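Local atomic coordinates of phosphoribosylformylglycinamidine synthase 2 (Thermus thermophilus, PDB entry 3VIU), a protein that belongs to the AIR synthase (PurM-related) family and carries two pairs of PurM-like N- and C-terminal domains, with ADP and magnesium bound in the model. Residues T101-I106 against A146-A151; R116-L121 against A432-K437. One frame throughout, in Å; residues are numbered along the deposited sequence.

Contact 1: residues T101-I106 against A146-A151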
loop_
_atom_site.group_PDB
_atom_site.type_symbol
_atom_site.label_atom_id
_atom_site.label_comp_id
_atom_site.label_asym_id
_atom_site.label_seq_id
_atom_site.Cartn_x
_atom_site.Cartn_y
_atom_site.Cartn_z
ATOM N N THR A 101 6.678 2.577 -13.579
ATOM C CA THR A 101 6.415 3.982 -13.360
ATOM C C THR A 101 5.719 4.186 -12.028
ATOM O O THR A 101 5.878 5.221 -11.381
ATOM C CB THR A 101 5.577 4.538 -14.500
ATOM O OG1 THR A 101 6.428 4.716 -15.636
ATOM C CG2 THR A 101 4.952 5.865 -14.126
ATOM N N GLY A 102 4.950 3.190 -11.610
ATOM C CA GLY A 102 4.285 3.291 -10.329
ATOM C C GLY A 102 5.364 3.281 -9.262
ATOM O O GLY A 102 5.285 4.015 -8.280
ATOM N N VAL A 103 6.391 2.458 -9.464
ATOM C CA VAL A 103 7.485 2.368 -8.507
ATOM C C VAL A 103 8.325 3.650 -8.469
ATOM O O VAL A 103 8.682 4.136 -7.392
ATOM C CB VAL A 103 8.382 1.150 -8.814
ATOM C CG1 VAL A 103 9.645 1.191 -7.974
ATOM C CG2 VAL A 103 7.619 -0.118 -8.514
ATOM N N GLY A 104 8.631 4.205 -9.639
ATOM C CA GLY A 104 9.407 5.431 -9.681
ATOM C C GLY A 104 8.715 6.560 -8.930
ATOM O O GLY A 104 9.328 7.238 -8.106
ATOM N N GLY A 105 7.428 6.752 -9.213
ATOM C CA GLY A 105 6.655 7.791 -8.561
ATOM C C GLY A 105 6.577 7.672 -7.044
ATOM O O GLY A 105 6.821 8.650 -6.329
ATOM N N ILE A 106 6.239 6.488 -6.541
ATOM C CA ILE A 106 6.134 6.293 -5.098
ATOM C C ILE A 106 7.486 6.586 -4.433
ATOM O O ILE A 106 7.548 7.149 -3.338
ATOM C CB ILE A 106 5.662 4.836 -4.755
ATOM C CG1 ILE A 106 5.225 4.754 -3.297
ATOM C CG2 ILE A 106 6.776 3.828 -4.994
ATOM C CD1 ILE A 106 3.971 5.527 -3.003
ATOM N N ALA A 146 10.444 -5.270 -10.998
ATOM C CA ALA A 146 11.802 -5.758 -10.768
ATOM C C ALA A 146 12.814 -4.858 -11.471
ATOM O O ALA A 146 13.881 -4.560 -10.927
ATOM C CB ALA A 146 11.943 -7.202 -11.278
ATOM N N PHE A 147 12.474 -4.431 -12.682
ATOM C CA PHE A 147 13.355 -3.573 -13.460
ATOM C C PHE A 147 13.717 -2.277 -12.752
ATOM O O PHE A 147 14.890 -1.942 -12.621
ATOM C CB PHE A 147 12.719 -3.240 -14.812
ATOM C CG PHE A 147 13.320 -2.033 -15.482
ATOM C CD1 PHE A 147 12.572 -0.866 -15.640
ATOM C CD2 PHE A 147 14.636 -2.054 -15.941
ATOM C CE1 PHE A 147 13.124 0.266 -16.250
ATOM C CE2 PHE A 147 15.201 -0.927 -16.552
ATOM C CZ PHE A 147 14.440 0.234 -16.707
ATOM N N TYR A 148 12.716 -1.544 -12.289
ATOM C CA TYR A 148 12.995 -0.282 -11.632
ATOM C C TYR A 148 13.672 -0.450 -10.285
ATOM O O TYR A 148 14.709 0.156 -10.026
ATOM C CB TYR A 148 11.708 0.529 -11.472
ATOM C CG TYR A 148 11.970 2.009 -11.439
ATOM C CD1 TYR A 148 12.454 2.624 -10.292
ATOM C CD2 TYR A 148 11.803 2.787 -12.585
ATOM C CE1 TYR A 148 12.769 3.984 -10.287
ATOM C CE2 TYR A 148 12.116 4.137 -12.590
ATOM C CZ TYR A 148 12.600 4.728 -11.442
ATOM O OH TYR A 148 12.932 6.054 -11.451
ATOM N N GLY A 149 13.076 -1.278 -9.437
ATOM C CA GLY A 149 13.615 -1.514 -8.111
ATOM C C GLY A 149 15.014 -2.086 -8.081
ATOM O O GLY A 149 15.850 -1.634 -7.303
ATOM N N ASN A 150 15.279 -3.085 -8.912
ATOM C CA ASN A 150 16.605 -3.682 -8.942
ATOM C C ASN A 150 17.638 -2.696 -9.462
ATOM O O ASN A 150 18.789 -2.701 -9.020
ATOM C CB ASN A 150 16.605 -4.941 -9.804
ATOM C CG ASN A 150 15.879 -6.106 -9.137
ATOM O OD1 ASN A 150 15.732 -7.171 -9.732
ATOM N ND2 ASN A 150 15.429 -5.906 -7.896
ATOM N N ALA A 151 17.226 -1.846 -10.395
ATOM C CA ALA A 151 18.132 -0.861 -10.958
ATOM C C ALA A 151 18.393 0.303 -10.003
ATOM O O ALA A 151 19.506 0.828 -9.967
ATOM C CB ALA A 151 17.586 -0.339 -12.273
HETATM O O HOH W 1 12.405 7.262 -8.877
#
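Gly104 and Tyr148 meet across the two helices through a CH-pi interaction. The Gly104 CA lies 4.0 Å from the centroid of the Tyr148 ring and 23° off the ring normal, so it sits over a face, displaced toward the rim. Its nearest ring atoms include Tyr148 CE1, 3.7 Å from Gly104 CA; with no side chain at Gly104, the ring can settle directly on the helix backbone.

Apolar packing adds a second touch one residue earlier. Val103 CG1 comes to 3.9 Å from Tyr148 CD1, meeting the ring obliquely, and the two side chains pass one another in opposite directions. Val103 holds CG1 anti to the backbone N (chi1 170°), which turns this methyl to the ring. The axes of the segments 101-106 and 146-151 approach to 8.9 Å, their N-to-C directions 39° apart.

Polar contact is entirely indirect: one water donates to Gly104 O at 3.2 Å and to Tyr148 OH at 2.9 Å. The phenol oxygen is also hydrogen-bonded to Glu306 OE2.

The chemistry thus divides along Tyr148: its ring provides dispersion contact between two helices of the first PurM-like N-terminal domain, and its buried hydroxyl, gripped by water and Glu306, ties the same pair to a residue beyond them, probably limiting the ring's freedom.

Contact 2: residues R116-L121 against A432-K437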
loop_
_atom_site.group_PDB
_atom_site.type_symbol
_atom_site.label_atom_id
_atom_site.label_comp_id
_atom_site.label_asym_id
_atom_site.label_seq_id
_atom_site.Cartn_x
_atom_site.Cartn_y
_atom_site.Cartn_z
ATOM N N ARG A 116 15.326 8.178 2.878
ATOM C CA ARG A 116 15.939 7.277 1.921
ATOM C C ARG A 116 15.105 6.002 1.848
ATOM O O ARG A 116 14.895 5.325 2.855
ATOM C CB ARG A 116 17.364 6.951 2.357
ATOM C CG ARG A 116 18.038 5.884 1.532
ATOM C CD ARG A 116 19.420 5.579 2.089
ATOM N NE ARG A 116 20.351 6.681 1.866
ATOM C CZ ARG A 116 20.970 6.908 0.712
ATOM N NH1 ARG A 116 20.761 6.103 -0.326
ATOM N NH2 ARG A 116 21.793 7.941 0.590
ATOM N N PRO A 117 14.598 5.671 0.654
ATOM C CA PRO A 117 13.782 4.470 0.436
ATOM C C PRO A 117 14.490 3.198 0.908
ATOM O O PRO A 117 15.588 2.902 0.457
ATOM C CB PRO A 117 13.568 4.477 -1.071
ATOM C CG PRO A 117 13.515 5.940 -1.381
ATOM C CD PRO A 117 14.665 6.486 -0.571
ATOM N N ILE A 118 13.860 2.445 1.804
ATOM C CA ILE A 118 14.477 1.224 2.301
ATOM C C ILE A 118 13.680 0.005 1.900
ATOM O O ILE A 118 14.148 -1.127 2.051
ATOM C CB ILE A 118 14.626 1.222 3.858
ATOM C CG1 ILE A 118 13.247 1.291 4.527
ATOM C CG2 ILE A 118 15.508 2.380 4.294
ATOM C CD1 ILE A 118 13.290 1.319 6.057
ATOM N N ALA A 119 12.474 0.225 1.390
ATOM C CA ALA A 119 11.658 -0.901 0.982
ATOM C C ALA A 119 10.449 -0.551 0.125
ATOM O O ALA A 119 9.896 0.550 0.211
ATOM C CB ALA A 119 11.211 -1.668 2.209
ATOM N N LEU A 120 10.057 -1.516 -0.704
ATOM C CA LEU A 120 8.891 -1.410 -1.577
ATOM C C LEU A 120 8.002 -2.628 -1.346
ATOM O O LEU A 120 8.496 -3.726 -1.107
ATOM C CB LEU A 120 9.307 -1.373 -3.053
ATOM C CG LEU A 120 9.872 -0.050 -3.581
ATOM C CD1 LEU A 120 10.543 -0.268 -4.924
ATOM C CD2 LEU A 120 8.752 0.968 -3.683
ATOM N N LEU A 121 6.692 -2.418 -1.378
ATOM C CA LEU A 121 5.736 -3.509 -1.230
ATOM C C LEU A 121 4.711 -3.310 -2.338
ATOM O O LEU A 121 4.266 -2.190 -2.579
ATOM C CB LEU A 121 5.042 -3.485 0.139
ATOM C CG LEU A 121 5.871 -3.764 1.401
ATOM C CD1 LEU A 121 6.605 -2.495 1.822
ATOM C CD2 LEU A 121 4.952 -4.234 2.534
ATOM N N ALA A 432 7.226 -7.889 6.803
ATOM C CA ALA A 432 8.618 -7.685 6.439
ATOM C C ALA A 432 9.251 -6.909 7.585
ATOM O O ALA A 432 8.643 -5.983 8.122
ATOM C CB ALA A 432 8.713 -6.894 5.154
ATOM N N VAL A 433 10.459 -7.293 7.966
ATOM C CA VAL A 433 11.163 -6.628 9.063
ATOM C C VAL A 433 12.512 -6.098 8.599
ATOM O O VAL A 433 13.429 -6.872 8.351
ATOM C CB VAL A 433 11.402 -7.599 10.247
ATOM C CG1 VAL A 433 12.260 -6.935 11.316
ATOM C CG2 VAL A 433 10.067 -8.028 10.837
ATOM N N LEU A 434 12.622 -4.779 8.487
ATOM C CA LEU A 434 13.864 -4.142 8.060
ATOM C C LEU A 434 14.672 -3.690 9.276
ATOM O O LEU A 434 14.226 -2.840 10.048
ATOM C CB LEU A 434 13.578 -2.923 7.173
ATOM C CG LEU A 434 12.964 -3.088 5.780
ATOM C CD1 LEU A 434 13.796 -4.063 4.968
ATOM C CD2 LEU A 434 11.529 -3.564 5.886
ATOM N N TRP A 435 15.862 -4.260 9.438
ATOM C CA TRP A 435 16.734 -3.918 10.553
ATOM C C TRP A 435 17.560 -2.673 10.259
ATOM O O TRP A 435 18.159 -2.545 9.195
ATOM C CB TRP A 435 17.659 -5.102 10.865
ATOM C CG TRP A 435 18.821 -4.791 11.777
ATOM C CD1 TRP A 435 18.794 -4.046 12.927
ATOM C CD2 TRP A 435 20.156 -5.296 11.663
ATOM N NE1 TRP A 435 20.027 -4.064 13.536
ATOM C CE2 TRP A 435 20.882 -4.824 12.783
ATOM C CE3 TRP A 435 20.810 -6.106 10.724
ATOM C CZ2 TRP A 435 22.228 -5.135 12.989
ATOM C CZ3 TRP A 435 22.155 -6.416 10.930
ATOM C CH2 TRP A 435 22.846 -5.929 12.055
ATOM N N ILE A 436 17.566 -1.741 11.202
ATOM C CA ILE A 436 18.344 -0.528 11.043
ATOM C C ILE A 436 19.707 -0.804 11.665
ATOM O O ILE A 436 19.851 -0.813 12.890
ATOM C CB ILE A 436 17.695 0.653 11.758
ATOM C CG1 ILE A 436 16.323 0.932 11.153
ATOM C CG2 ILE A 436 18.585 1.876 11.640
ATOM C CD1 ILE A 436 15.537 1.969 11.899
ATOM N N LYS A 437 20.698 -1.037 10.805
ATOM C CA LYS A 437 22.056 -1.338 11.238
ATOM C C LYS A 437 22.606 -0.290 12.186
ATOM O O LYS A 437 22.349 0.900 12.028
ATOM C CB LYS A 437 22.985 -1.464 10.025
ATOM C CG LYS A 437 22.642 -2.597 9.077
ATOM C CD LYS A 437 23.645 -2.637 7.939
ATOM C CE LYS A 437 23.231 -3.619 6.863
ATOM N NZ LYS A 437 23.127 -5.001 7.401
#
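Ile118 and Leu434 mark the closest approach of two strands that run in roughly opposite directions, their CA atoms 7.9 Å apart and no hydrogen bond joining the segments, so the contact rests on apolar side chains, with one methyl also against a backbone carbonyl. Every close touch involves Leu434, which reaches 116-121 with both branches. Its CG lies beside the backbone N (chi1 -67°), and from there the methyls part: Leu434 CD2 meets Ala119 CB at 4.1 Å, whereas Leu434 CD1 lies 4.2 Å from Ile118 O, a van der Waals neighbour.

Two consecutive residues can face Leu434 because 116-121 contains a classic beta bulge, in which Ile118 and Ala119 are both opposite Leu178 of strand 172-182. The psi of -11° at Ile118 is the backbone evidence for the irregularity. Strands 116-126 and 432-436 belong to separate six-stranded sheets with the same strand order, one in each PurM-like N-terminal domain; the contact therefore joins the two related halves of the chain, an arrangement consistent with the paired N-terminal domains of a PurM dimer.

Within the bulge, the Ile118 side chain extends (chi2 -179°), and its CD1 reaches the base of the Leu434 side chain, 4.4 Å from CB, the looser of the two side-chain touches. Val157 of strand 156-163 continues the apolar layer, packing against Ala119 as well as against Ala432 from the other half.

The segments interleave along the chain, 101-106, 116-121, 146-151 and 432-437, so contact 2 begins between the two halves of contact 1. Helix 95-112, strand 116-126 and helix 132-152 are consecutive elements of the first N-terminal domain, and the contacts lie about 15 Å apart, centre to centre. Leu120 connects them: Leu120 CD1 is 3.5 Å from Val103 CG1, and Leu120 CD2 is 3.7 Å from Ile106 CG2. Strand 116-126 thus presents Leu120 to the helical layer, while its bulged residues meet the second sheet. Contact 1 packs two helices of one domain together; contact 2 lies between that domain's sheet and its counterpart in the second half of the chain, its segments 311 residues apart at their nearest ends.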